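Local coordinates for protein SnoK (Streptomyces nogalater, PDB 5EPA) that acts as a non-heme iron, 2-oxoglutarate-dependent carbocyclase that closes a carbon ring in nogalamycin biosynthesis, at residues R54-E59 and Q86-L91; Y80-W85 and S116-V121; A110-Y115 and V238-A243; T155-E160 and S231-H236. All blocks are in the same frame, centred on the assembly; numbering follows the deposited sequence.

How the contacts relate
Contacts 2 and 3 share strand 112-122, which lies between strands 76-81 and 233-242 in one antiparallel sheet; contacts 3 and 4 share strand 233-242 and sit at its two ends, their centres about 25 Å apart. Contact 1 rests beside contact 2, centre to centre about 10 Å, with Cys57 packed on Ile119, and Leu91 on Ala84 and Trp85. His236 ties contact 4 to contact 2 through a probable hydrogen bond of 2.8 Å between His236 NE2 and Ser117 OG. Arg233 of contact 4 grips the 2-oxoglutarate, and the side chain of Leu120 in contact 2 comes within about 4 Å of it, nearest atoms. The side chain of Cys57 stays about 13 Å from the bound 2-oxoglutarate.

Contact 1 of 4, residues R54-E59 and Q86-L91; sequences RAACEE and QKHPEL
Segment 54-59 of helix 47-64 and the loop 86-91 come nearest at Ala56 and His88, whose CA atoms are 7.0 Å apart, with the last residues of the loop, 89-91, forming a short 3-10 turn. Ala56 points at the loop and sets CB over the centre of the His88 imidazole, 3.9 Å from the ring centroid and 6° off the normal, a CH-pi contact. CG of His88 is anti to the backbone N (chi1 -164°), and the ring edge is used for polar contacts. His88 NE2 donates to Glu59 OE1 at 3.2 Å in a fairly straight bond; the oxygen lies in the ring plane, yet the donor meets it from above the carboxylate plane, the two planes being 74° apart. On the same ring ND1 accepts from Glu90 N at 3.2 Å, which suggests that the proton sits on NE2. In this phytanoyl-CoA dioxygenase-family fold, helix 47-64 covers an outer face of the major antiparallel sheet, and the loop after strand 76-81 wraps against the helix's flank. An alanine in place of His88 would probably leave the Glu59 carboxylate and Glu90 N without their ring partners and open a gap over Ala56. Leu91 CD2 touches both Ala56 CB and Cys57 SG, each at 4.1 Å, and Leu91 also packs on Phe53 and Val60 of the helix. From Cys57 the packing continues to Met234 and His236 on strand 233-242. Glu90 OE1 approaches Ala56 CB from another side, at 4.1 Å.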
# COMPACT_ATOMS: atom_id res chain seq x y z
N ARG A 54 9.40 -2.33 -13.44
CA ARG A 54 8.68 -1.22 -14.07
C ARG A 54 8.19 -1.61 -15.48
O ARG A 54 7.08 -1.29 -15.86
CB ARG A 54 9.54 0.02 -14.17
CG ARG A 54 8.81 1.17 -14.80
CD ARG A 54 9.64 2.44 -14.77
NE ARG A 54 8.90 3.53 -15.42
CZ ARG A 54 9.36 4.77 -15.56
NH1 ARG A 54 10.58 5.09 -15.09
NH2 ARG A 54 8.62 5.69 -16.16
N ALA A 55 9.04 -2.28 -16.24
CA ALA A 55 8.67 -2.70 -17.59
C ALA A 55 7.48 -3.67 -17.59
O ALA A 55 6.60 -3.58 -18.43
CB ALA A 55 9.87 -3.34 -18.32
N ALA A 56 7.50 -4.60 -16.65
CA ALA A 56 6.39 -5.56 -16.49
C ALA A 56 5.09 -4.87 -16.12
O ALA A 56 4.05 -5.15 -16.68
CB ALA A 56 6.74 -6.58 -15.44
N CYS A 57 5.18 -3.89 -15.23
CA CYS A 57 4.02 -3.08 -14.91
C CYS A 57 3.51 -2.30 -16.11
O CYS A 57 2.31 -2.14 -16.28
CB CYS A 57 4.31 -2.12 -13.74
SG CYS A 57 4.54 -3.01 -12.17
N GLU A 58 4.42 -1.78 -16.94
CA GLU A 58 4.03 -1.08 -18.17
C GLU A 58 3.29 -2.06 -19.10
O GLU A 58 2.30 -1.67 -19.73
CB GLU A 58 5.24 -0.42 -18.86
CG GLU A 58 5.67 0.92 -18.21
CD GLU A 58 7.12 1.33 -18.53
OE1 GLU A 58 7.82 0.67 -19.36
OE2 GLU A 58 7.55 2.36 -17.94
N GLU A 59 3.75 -3.30 -19.18
CA GLU A 59 3.06 -4.29 -19.98
C GLU A 59 1.64 -4.55 -19.45
O GLU A 59 0.69 -4.62 -20.24
CB GLU A 59 3.84 -5.61 -20.05
CG GLU A 59 5.11 -5.52 -20.90
CD GLU A 59 6.00 -6.73 -20.75
OE1 GLU A 59 5.51 -7.86 -20.94
OE2 GLU A 59 7.19 -6.56 -20.39
N GLN A 86 -1.11 -10.62 -10.18
CA GLN A 86 -1.69 -11.85 -10.77
C GLN A 86 -1.69 -11.74 -12.25
O GLN A 86 -1.96 -12.73 -12.94
CB GLN A 86 -3.14 -12.04 -10.31
CG GLN A 86 -3.33 -12.28 -8.84
CD GLN A 86 -4.79 -12.27 -8.40
OE1 GLN A 86 -5.71 -12.43 -9.22
NE2 GLN A 86 -5.02 -12.08 -7.10
N LYS A 87 -1.43 -10.55 -12.78
CA LYS A 87 -1.68 -10.27 -14.21
C LYS A 87 -0.43 -10.23 -15.07
O LYS A 87 -0.49 -9.94 -16.26
CB LYS A 87 -2.49 -8.99 -14.34
CG LYS A 87 -3.93 -9.23 -13.91
CD LYS A 87 -4.69 -7.99 -13.54
CE LYS A 87 -6.03 -8.39 -12.93
NZ LYS A 87 -6.81 -7.16 -12.58
N HIS A 88 0.71 -10.57 -14.47
CA HIS A 88 1.94 -10.76 -15.21
C HIS A 88 2.74 -11.83 -14.48
O HIS A 88 2.89 -11.78 -13.27
CB HIS A 88 2.70 -9.45 -15.27
CG HIS A 88 3.78 -9.43 -16.31
ND1 HIS A 88 4.93 -10.17 -16.21
CD2 HIS A 88 3.87 -8.76 -17.49
CE1 HIS A 88 5.68 -9.97 -17.27
NE2 HIS A 88 5.07 -9.11 -18.06
N PRO A 89 3.23 -12.84 -15.20
CA PRO A 89 4.07 -13.89 -14.59
C PRO A 89 5.23 -13.35 -13.70
O PRO A 89 5.46 -13.90 -12.65
CB PRO A 89 4.65 -14.62 -15.79
CG PRO A 89 3.71 -14.32 -16.92
CD PRO A 89 3.09 -12.98 -16.65
N GLU A 90 5.97 -12.36 -14.17
CA GLU A 90 7.13 -11.82 -13.46
C GLU A 90 6.81 -11.08 -12.16
O GLU A 90 7.69 -10.92 -11.33
CB GLU A 90 7.97 -10.89 -14.35
CG GLU A 90 8.81 -11.64 -15.39
CD GLU A 90 9.38 -10.75 -16.52
OE1 GLU A 90 9.46 -9.48 -16.27
OE2 GLU A 90 9.72 -11.27 -17.61
N LEU A 91 5.55 -10.69 -11.95
CA LEU A 91 5.23 -9.89 -10.75
C LEU A 91 5.07 -10.72 -9.49
O LEU A 91 5.02 -10.18 -8.39
CB LEU A 91 4.01 -9.01 -10.99
CG LEU A 91 4.27 -7.91 -12.00
CD1 LEU A 91 3.01 -7.11 -12.23
CD2 LEU A 91 5.42 -7.00 -11.58

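Contact 2 of 4, residues Y80-W85 and S116-V121; sequences YVAQAW and SSDILV
Ile119 meets Val81 and Ala84 across the strand pair. Its CB lies 4.2 Å from Val81 N. CG1, set anti to the carbonyl carbon (chi1 -73°), comes 3.9 Å from Ala84 CB, and CD1 at the tip touches both Ala84 CB and Val81 CB, the latter at 4.2 Å. Ile119 and Val81 share the face covered by helix 47-64, where Cys57 and Val60 complete the packing. Their backbones form an antiparallel hydrogen-bonded pair: Ile119 N gives to Val81 O at 3.1 Å, while the return bond from Val81 N to Ile119 O is weak. Strands 76-81 and 112-122 are neighbours in the major sheet of the double-stranded beta-helix expected of this cupin-clan family. On the opposite face Leu120, paired with Tyr80, reaches into the 2-oxoglutarate pocket. Further along, Ala84 N bonds to Ser117 O at 2.9 Å, nearly straight at N-H, with the donor above the carbonyl plane. Trp85 N makes a weak bond to Ser117 OG, whose stronger partner is His236 NE2. In Gln83, chi2 (70°) bends the chain at CD; OE1 lies 3.1 Å from Ser116 OG. Water 1 sits 2.7 Å from Ser116 OG and donates to Asp118 OD1 at 2.8 Å. An alanine in place of Gln83 would probably leave Ser116 OG without its carboxamide neighbour and this side of water 1 less enclosed. The Asp118 carboxylate lies side by side with the Tyr80 ring, both pointing the same way.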
# COMPACT_ATOMS: atom_id res chain seq x y z
N TYR A 80 -4.74 3.19 -11.60
CA TYR A 80 -4.33 1.93 -11.02
C TYR A 80 -4.75 0.70 -11.81
O TYR A 80 -5.64 0.76 -12.64
CB TYR A 80 -4.83 1.82 -9.58
CG TYR A 80 -6.32 1.61 -9.45
CD1 TYR A 80 -7.18 2.67 -9.38
CD2 TYR A 80 -6.85 0.32 -9.33
CE1 TYR A 80 -8.56 2.48 -9.22
CE2 TYR A 80 -8.23 0.13 -9.17
CZ TYR A 80 -9.08 1.22 -9.12
OH TYR A 80 -10.41 1.04 -8.98
N VAL A 81 -4.07 -0.40 -11.52
CA VAL A 81 -4.51 -1.74 -11.90
C VAL A 81 -4.53 -2.58 -10.64
O VAL A 81 -3.51 -2.69 -9.97
CB VAL A 81 -3.60 -2.40 -12.90
CG1 VAL A 81 -4.08 -3.85 -13.20
CG2 VAL A 81 -3.57 -1.60 -14.18
N ALA A 82 -5.69 -3.12 -10.28
CA ALA A 82 -5.85 -3.91 -9.05
C ALA A 82 -5.51 -5.40 -9.31
O ALA A 82 -5.46 -5.84 -10.44
CB ALA A 82 -7.27 -3.79 -8.56
N GLN A 83 -5.21 -6.12 -8.23
CA GLN A 83 -4.75 -7.53 -8.31
C GLN A 83 -3.63 -7.67 -9.34
O GLN A 83 -3.55 -8.63 -10.10
CB GLN A 83 -5.89 -8.46 -8.69
CG GLN A 83 -6.88 -8.71 -7.56
CD GLN A 83 -7.73 -7.50 -7.24
OE1 GLN A 83 -7.71 -6.99 -6.11
NE2 GLN A 83 -8.47 -7.01 -8.22
N ALA A 84 -2.77 -6.67 -9.35
CA ALA A 84 -1.85 -6.48 -10.44
C ALA A 84 -0.85 -7.59 -10.58
O ALA A 84 -0.50 -7.97 -11.70
CB ALA A 84 -1.10 -5.12 -10.29
N TRP A 85 -0.37 -8.11 -9.46
CA TRP A 85 0.67 -9.13 -9.48
C TRP A 85 0.20 -10.40 -10.16
O TRP A 85 1.01 -11.16 -10.65
CB TRP A 85 1.18 -9.46 -8.10
CG TRP A 85 0.27 -10.32 -7.30
CD1 TRP A 85 -0.71 -9.91 -6.45
CD2 TRP A 85 0.30 -11.75 -7.22
NE1 TRP A 85 -1.35 -10.99 -5.89
CE2 TRP A 85 -0.73 -12.14 -6.32
CE3 TRP A 85 1.06 -12.76 -7.86
CZ2 TRP A 85 -1.00 -13.46 -6.04
CZ3 TRP A 85 0.80 -14.08 -7.57
CH2 TRP A 85 -0.23 -14.43 -6.67
N SER A 116 -3.17 -8.68 -2.12
CA SER A 116 -3.32 -8.08 -3.44
C SER A 116 -2.14 -7.18 -3.69
O SER A 116 -1.29 -6.95 -2.81
CB SER A 116 -4.60 -7.25 -3.53
OG SER A 116 -4.88 -6.91 -4.87
N SER A 117 -2.08 -6.66 -4.91
CA SER A 117 -1.18 -5.56 -5.21
C SER A 117 -1.82 -4.63 -6.20
O SER A 117 -2.75 -5.03 -6.93
CB SER A 117 0.17 -6.08 -5.70
OG SER A 117 0.18 -6.41 -7.07
N ASP A 118 -1.29 -3.42 -6.27
CA ASP A 118 -1.77 -2.45 -7.23
C ASP A 118 -0.62 -1.74 -7.92
O ASP A 118 0.36 -1.38 -7.27
CB ASP A 118 -2.59 -1.37 -6.55
CG ASP A 118 -3.92 -1.86 -6.06
OD1 ASP A 118 -3.96 -2.52 -5.00
OD2 ASP A 118 -4.95 -1.58 -6.72
N ILE A 119 -0.78 -1.49 -9.21
CA ILE A 119 0.07 -0.55 -9.88
C ILE A 119 -0.51 0.83 -9.58
O ILE A 119 -1.71 1.05 -9.72
CB ILE A 119 0.08 -0.82 -11.37
CG1 ILE A 119 0.88 -2.08 -11.68
CG2 ILE A 119 0.72 0.35 -12.10
CD1 ILE A 119 0.55 -2.66 -13.05
N LEU A 120 0.34 1.75 -9.12
CA LEU A 120 -0.13 3.07 -8.61
C LEU A 120 0.60 4.23 -9.27
O LEU A 120 1.73 4.57 -8.90
CB LEU A 120 0.05 3.16 -7.09
CG LEU A 120 -0.71 2.11 -6.27
CD1 LEU A 120 -0.03 2.01 -4.90
CD2 LEU A 120 -2.19 2.42 -6.14
N VAL A 121 -0.05 4.81 -10.27
CA VAL A 121 0.59 5.79 -11.17
C VAL A 121 -0.00 7.16 -10.96
O VAL A 121 -1.23 7.29 -10.85
CB VAL A 121 0.41 5.39 -12.65
CG1 VAL A 121 0.72 6.54 -13.59
CG2 VAL A 121 1.32 4.24 -13.01
O HOH W 1 -5.88 -4.47 -5.35

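Contact 3 of 4, residues A110-Y115 and V238-A243; sequences APLRVY and VVYMDA
Arg113 and Met241 form an antiparallel hydrogen-bonded pair, Arg113 N giving to Met241 O and Met241 N to Arg113 O, both at 2.8 Å. They belong to strands 112-122 and 233-242, neighbours in the seven-stranded antiparallel sheet that is the major sheet of the double-stranded beta-helix fold expected of this family. The short segments are well twisted, at 135° between their directions. Tyr115 N extends the pairing to Val239 O at 2.9 Å, and Ala243 N to Pro111 O closes the other end. The Arg113 chain is extended from CG to NE, and NE donates to Ala243 O at 2.9 Å, the oxygen lying in the guanidinium plane. On the face of Arg113 and Met241, the methionine chain runs extended beyond CG, and its SD reaches Tyr115 CB at 3.6 Å. The sulfur lies 5.1 Å from the Tyr115 ring centroid, an oblique Met-aromatic contact in which the two side chains cross at about a right angle. Val239 CG1 also touches Tyr115 CB, the two side chains running side by side. On the other face Val114 CG2 packs at 3.9 Å on Tyr240 CE1, and Val238 CG1 lies above the same ring, offset toward its rim. Further out, Ile100, Ser101 and Ala104 of helix 98-108 cover Tyr240, whose OH is bonded to Val95 O. Asp242 turns away and is held by Thr147 OG1 and the backbone N of Ser145 and Ala146. Arg113 NH1 bonds to Phe270 O, while water 2 accepts from Arg113 NH2 at 2.8 Å and donates to Ala243 O.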
# COMPACT_ATOMS: atom_id res chain seq x y z
N ALA A 110 4.33 -11.33 12.61
CA ALA A 110 3.32 -12.40 12.54
C ALA A 110 3.21 -12.93 11.10
O ALA A 110 3.62 -12.26 10.17
CB ALA A 110 1.97 -11.87 12.99
N PRO A 111 2.68 -14.16 10.92
CA PRO A 111 2.61 -14.73 9.58
C PRO A 111 1.71 -13.92 8.65
O PRO A 111 0.68 -13.41 9.07
CB PRO A 111 2.05 -16.15 9.80
CG PRO A 111 2.26 -16.43 11.26
CD PRO A 111 2.11 -15.07 11.93
N LEU A 112 2.13 -13.82 7.39
CA LEU A 112 1.44 -13.04 6.40
C LEU A 112 1.12 -13.83 5.15
O LEU A 112 1.76 -14.84 4.85
CB LEU A 112 2.30 -11.88 5.99
CG LEU A 112 2.73 -10.89 7.07
CD1 LEU A 112 3.79 -9.98 6.50
CD2 LEU A 112 1.56 -10.08 7.61
N ARG A 113 0.13 -13.31 4.42
CA ARG A 113 -0.15 -13.74 3.06
C ARG A 113 -0.22 -12.51 2.18
O ARG A 113 -0.55 -11.44 2.64
CB ARG A 113 -1.52 -14.44 2.95
CG ARG A 113 -1.61 -15.85 3.50
CD ARG A 113 -3.05 -16.32 3.48
NE ARG A 113 -3.15 -17.64 4.09
CZ ARG A 113 -2.84 -18.78 3.48
NH1 ARG A 113 -2.37 -18.79 2.22
NH2 ARG A 113 -2.97 -19.94 4.12
N VAL A 114 0.01 -12.70 0.89
CA VAL A 114 -0.29 -11.63 -0.09
C VAL A 114 -1.81 -11.53 -0.31
O VAL A 114 -2.44 -12.51 -0.68
CB VAL A 114 0.38 -11.90 -1.43
CG1 VAL A 114 0.07 -10.77 -2.40
CG2 VAL A 114 1.88 -12.01 -1.26
N TYR A 115 -2.37 -10.36 -0.02
CA TYR A 115 -3.78 -10.08 -0.26
C TYR A 115 -3.97 -9.64 -1.69
O TYR A 115 -4.86 -10.12 -2.38
CB TYR A 115 -4.38 -9.01 0.68
CG TYR A 115 -5.71 -8.50 0.16
CD1 TYR A 115 -6.79 -9.32 0.08
CD2 TYR A 115 -5.85 -7.23 -0.35
CE1 TYR A 115 -8.01 -8.91 -0.45
CE2 TYR A 115 -7.07 -6.79 -0.87
CZ TYR A 115 -8.14 -7.67 -0.93
OH TYR A 115 -9.35 -7.25 -1.48
N VAL A 238 1.85 -3.30 -2.32
CA VAL A 238 1.54 -4.69 -2.02
C VAL A 238 0.91 -4.81 -0.63
O VAL A 238 1.54 -4.41 0.35
CB VAL A 238 2.81 -5.56 -2.05
CG1 VAL A 238 2.46 -7.03 -1.83
CG2 VAL A 238 3.51 -5.41 -3.35
N VAL A 239 -0.29 -5.41 -0.52
CA VAL A 239 -0.92 -5.56 0.79
C VAL A 239 -0.64 -6.95 1.29
O VAL A 239 -1.01 -7.93 0.64
CB VAL A 239 -2.42 -5.33 0.72
CG1 VAL A 239 -3.05 -5.58 2.06
CG2 VAL A 239 -2.72 -3.91 0.27
N TYR A 240 0.08 -7.03 2.40
CA TYR A 240 0.36 -8.29 3.08
C TYR A 240 -0.60 -8.40 4.28
O TYR A 240 -0.52 -7.61 5.22
CB TYR A 240 1.80 -8.34 3.56
CG TYR A 240 2.86 -8.33 2.47
CD1 TYR A 240 3.13 -9.47 1.74
CD2 TYR A 240 3.58 -7.21 2.20
CE1 TYR A 240 4.08 -9.48 0.76
CE2 TYR A 240 4.54 -7.19 1.20
CZ TYR A 240 4.80 -8.32 0.48
OH TYR A 240 5.77 -8.33 -0.51
N MET A 241 -1.52 -9.35 4.21
CA MET A 241 -2.53 -9.49 5.21
C MET A 241 -2.14 -10.54 6.22
O MET A 241 -1.30 -11.40 5.96
CB MET A 241 -3.86 -9.83 4.58
CG MET A 241 -3.93 -11.21 3.89
SD MET A 241 -5.49 -11.49 3.06
CE MET A 241 -5.06 -12.99 2.16
N ASP A 242 -2.76 -10.49 7.37
CA ASP A 242 -2.66 -11.55 8.35
C ASP A 242 -2.97 -12.89 7.68
O ASP A 242 -3.92 -13.01 6.88
CB ASP A 242 -3.65 -11.30 9.48
CG ASP A 242 -3.37 -9.97 10.23
OD1 ASP A 242 -2.58 -9.99 11.20
OD2 ASP A 242 -3.95 -8.90 9.89
N ALA A 243 -2.18 -13.92 7.99
CA ALA A 243 -2.28 -15.20 7.30
C ALA A 243 -3.60 -15.96 7.51
O ALA A 243 -3.90 -16.91 6.79
CB ALA A 243 -1.12 -16.09 7.68
O HOH W 2 -3.04 -19.71 6.87

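Contact 4 of 4, residues T155-E160 and S231-H236; sequences TDVPVE and SVRMAH. With AKG (2-oxoglutaric acid), chain H.
Val157 lies across the aliphatic part of Arg233, CG2 against its CG and CG1 against its CD, each at 4.0 Å, the two side chains crossing obliquely. Next to it Thr155 turns OG1 into the strand: the hydroxyl sits between its own N and carbonyl carbon (chi1 59°), accepts from Met234 N at 3.1 Å in a nearly straight bond, and gives to Asp156 O at 3.2 Å. Thr155 OG1 thus has one partner in each segment, while Thr155 CG2 packs on Met234 CB. A weak bond from Thr155 N to Met234 O is added. With its stem so packed, Arg233 bends at chi3 (92°), which places NE, and sends its guanidinium to the far carboxylate of 2-oxoglutarate. NH2 gives to the ligand's O3 at 2.6 Å and NH1 to O4 at 3.1 Å; C5 lies at the guanidinium edge, in its plane. Gly162 O takes a further bond from NH1 and Leu120 O one from NH2, which would help fix the rotation of the group. Thr130 OG1 and Trp151 NE1 also bond the ligand. A basic residue, Arg or Lys, holding the distal carboxylate is characteristic of 2-oxoglutarate-dependent iron enzymes, here Arg233.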
# COMPACT_ATOMS: atom_id res chain seq x y z
N THR A 155 9.82 4.59 -9.61
CA THR A 155 10.49 5.80 -10.09
C THR A 155 11.02 6.51 -8.85
O THR A 155 10.57 6.25 -7.74
CB THR A 155 9.51 6.75 -10.78
OG1 THR A 155 8.45 7.14 -9.89
CG2 THR A 155 8.88 6.08 -12.00
N ASP A 156 11.95 7.44 -9.04
CA ASP A 156 12.23 8.40 -7.96
C ASP A 156 10.94 9.14 -7.56
O ASP A 156 10.08 9.42 -8.41
CB ASP A 156 13.27 9.45 -8.39
CG ASP A 156 14.66 8.92 -8.38
OD1 ASP A 156 14.91 7.82 -7.86
OD2 ASP A 156 15.54 9.59 -8.93
N VAL A 157 10.83 9.48 -6.28
CA VAL A 157 9.64 10.23 -5.79
C VAL A 157 10.00 11.38 -4.84
O VAL A 157 9.85 11.26 -3.62
CB VAL A 157 8.62 9.31 -5.13
CG1 VAL A 157 7.30 10.03 -4.99
CG2 VAL A 157 8.39 8.06 -5.96
N PRO A 158 10.51 12.48 -5.40
CA PRO A 158 10.69 13.64 -4.58
C PRO A 158 9.32 14.13 -4.23
O PRO A 158 8.35 13.69 -4.82
CB PRO A 158 11.43 14.63 -5.48
CG PRO A 158 11.07 14.21 -6.87
CD PRO A 158 10.82 12.73 -6.81
N VAL A 159 9.24 15.07 -3.30
CA VAL A 159 7.97 15.49 -2.74
C VAL A 159 6.90 15.86 -3.77
O VAL A 159 5.75 15.36 -3.73
CB VAL A 159 8.19 16.65 -1.74
CG1 VAL A 159 6.87 17.26 -1.35
CG2 VAL A 159 8.90 16.13 -0.49
N GLU A 160 7.29 16.70 -4.71
CA GLU A 160 6.36 17.22 -5.69
C GLU A 160 6.01 16.23 -6.80
O GLU A 160 5.18 16.53 -7.65
CB GLU A 160 6.90 18.54 -6.27
CG GLU A 160 8.10 18.39 -7.22
CD GLU A 160 9.47 18.08 -6.55
OE1 GLU A 160 9.65 18.26 -5.29
OE2 GLU A 160 10.37 17.67 -7.35
N SER A 231 7.42 14.58 -14.47
CA SER A 231 7.62 13.15 -14.73
C SER A 231 6.58 12.30 -14.04
O SER A 231 6.17 12.59 -12.91
CB SER A 231 8.99 12.72 -14.22
OG SER A 231 9.97 13.35 -14.96
N VAL A 232 6.25 11.20 -14.69
CA VAL A 232 5.34 10.23 -14.16
C VAL A 232 5.87 9.69 -12.82
O VAL A 232 7.06 9.44 -12.67
CB VAL A 232 5.16 9.03 -15.15
CG1 VAL A 232 4.28 7.98 -14.50
CG2 VAL A 232 4.49 9.45 -16.44
N ARG A 233 4.98 9.45 -11.90
CA ARG A 233 5.32 8.67 -10.68
C ARG A 233 4.73 7.28 -10.76
O ARG A 233 3.54 7.13 -11.01
CB ARG A 233 4.71 9.30 -9.43
CG ARG A 233 5.09 8.56 -8.19
CD ARG A 233 4.08 8.75 -7.07
NE ARG A 233 3.08 7.72 -7.12
CZ ARG A 233 2.03 7.60 -6.31
NH1 ARG A 233 1.76 8.48 -5.32
NH2 ARG A 233 1.22 6.59 -6.51
N MET A 234 5.53 6.26 -10.50
CA MET A 234 4.97 4.91 -10.41
C MET A 234 5.43 4.25 -9.15
O MET A 234 6.63 4.08 -8.93
CB MET A 234 5.35 4.02 -11.61
CG MET A 234 4.74 2.62 -11.47
SD MET A 234 5.19 1.34 -12.70
CE MET A 234 4.58 2.09 -14.20
N ALA A 235 4.47 3.81 -8.34
CA ALA A 235 4.75 2.89 -7.27
C ALA A 235 3.98 1.58 -7.47
O ALA A 235 3.04 1.51 -8.28
CB ALA A 235 4.40 3.50 -5.93
N HIS A 236 4.36 0.57 -6.69
CA HIS A 236 3.63 -0.68 -6.63
C HIS A 236 3.30 -0.95 -5.18
O HIS A 236 4.19 -1.12 -4.36
CB HIS A 236 4.44 -1.84 -7.20
CG HIS A 236 3.60 -2.99 -7.66
ND1 HIS A 236 3.14 -3.11 -8.94
CD2 HIS A 236 3.05 -4.02 -6.98
CE1 HIS A 236 2.37 -4.17 -9.06
NE2 HIS A 236 2.31 -4.75 -7.87
C1 AKG H . -1.48 2.87 -0.24
O1 AKG H . -0.47 2.28 -0.70
O2 AKG H . -2.23 2.45 0.68
C2 AKG H . -1.90 4.14 -0.82
O5 AKG H . -2.89 4.63 -0.30
C3 AKG H . -1.14 4.77 -1.97
C4 AKG H . -1.79 5.99 -2.63
C5 AKG H . -0.86 6.55 -3.73
O3 AKG H . 0.02 5.83 -4.30
O4 AKG H . -0.97 7.73 -4.07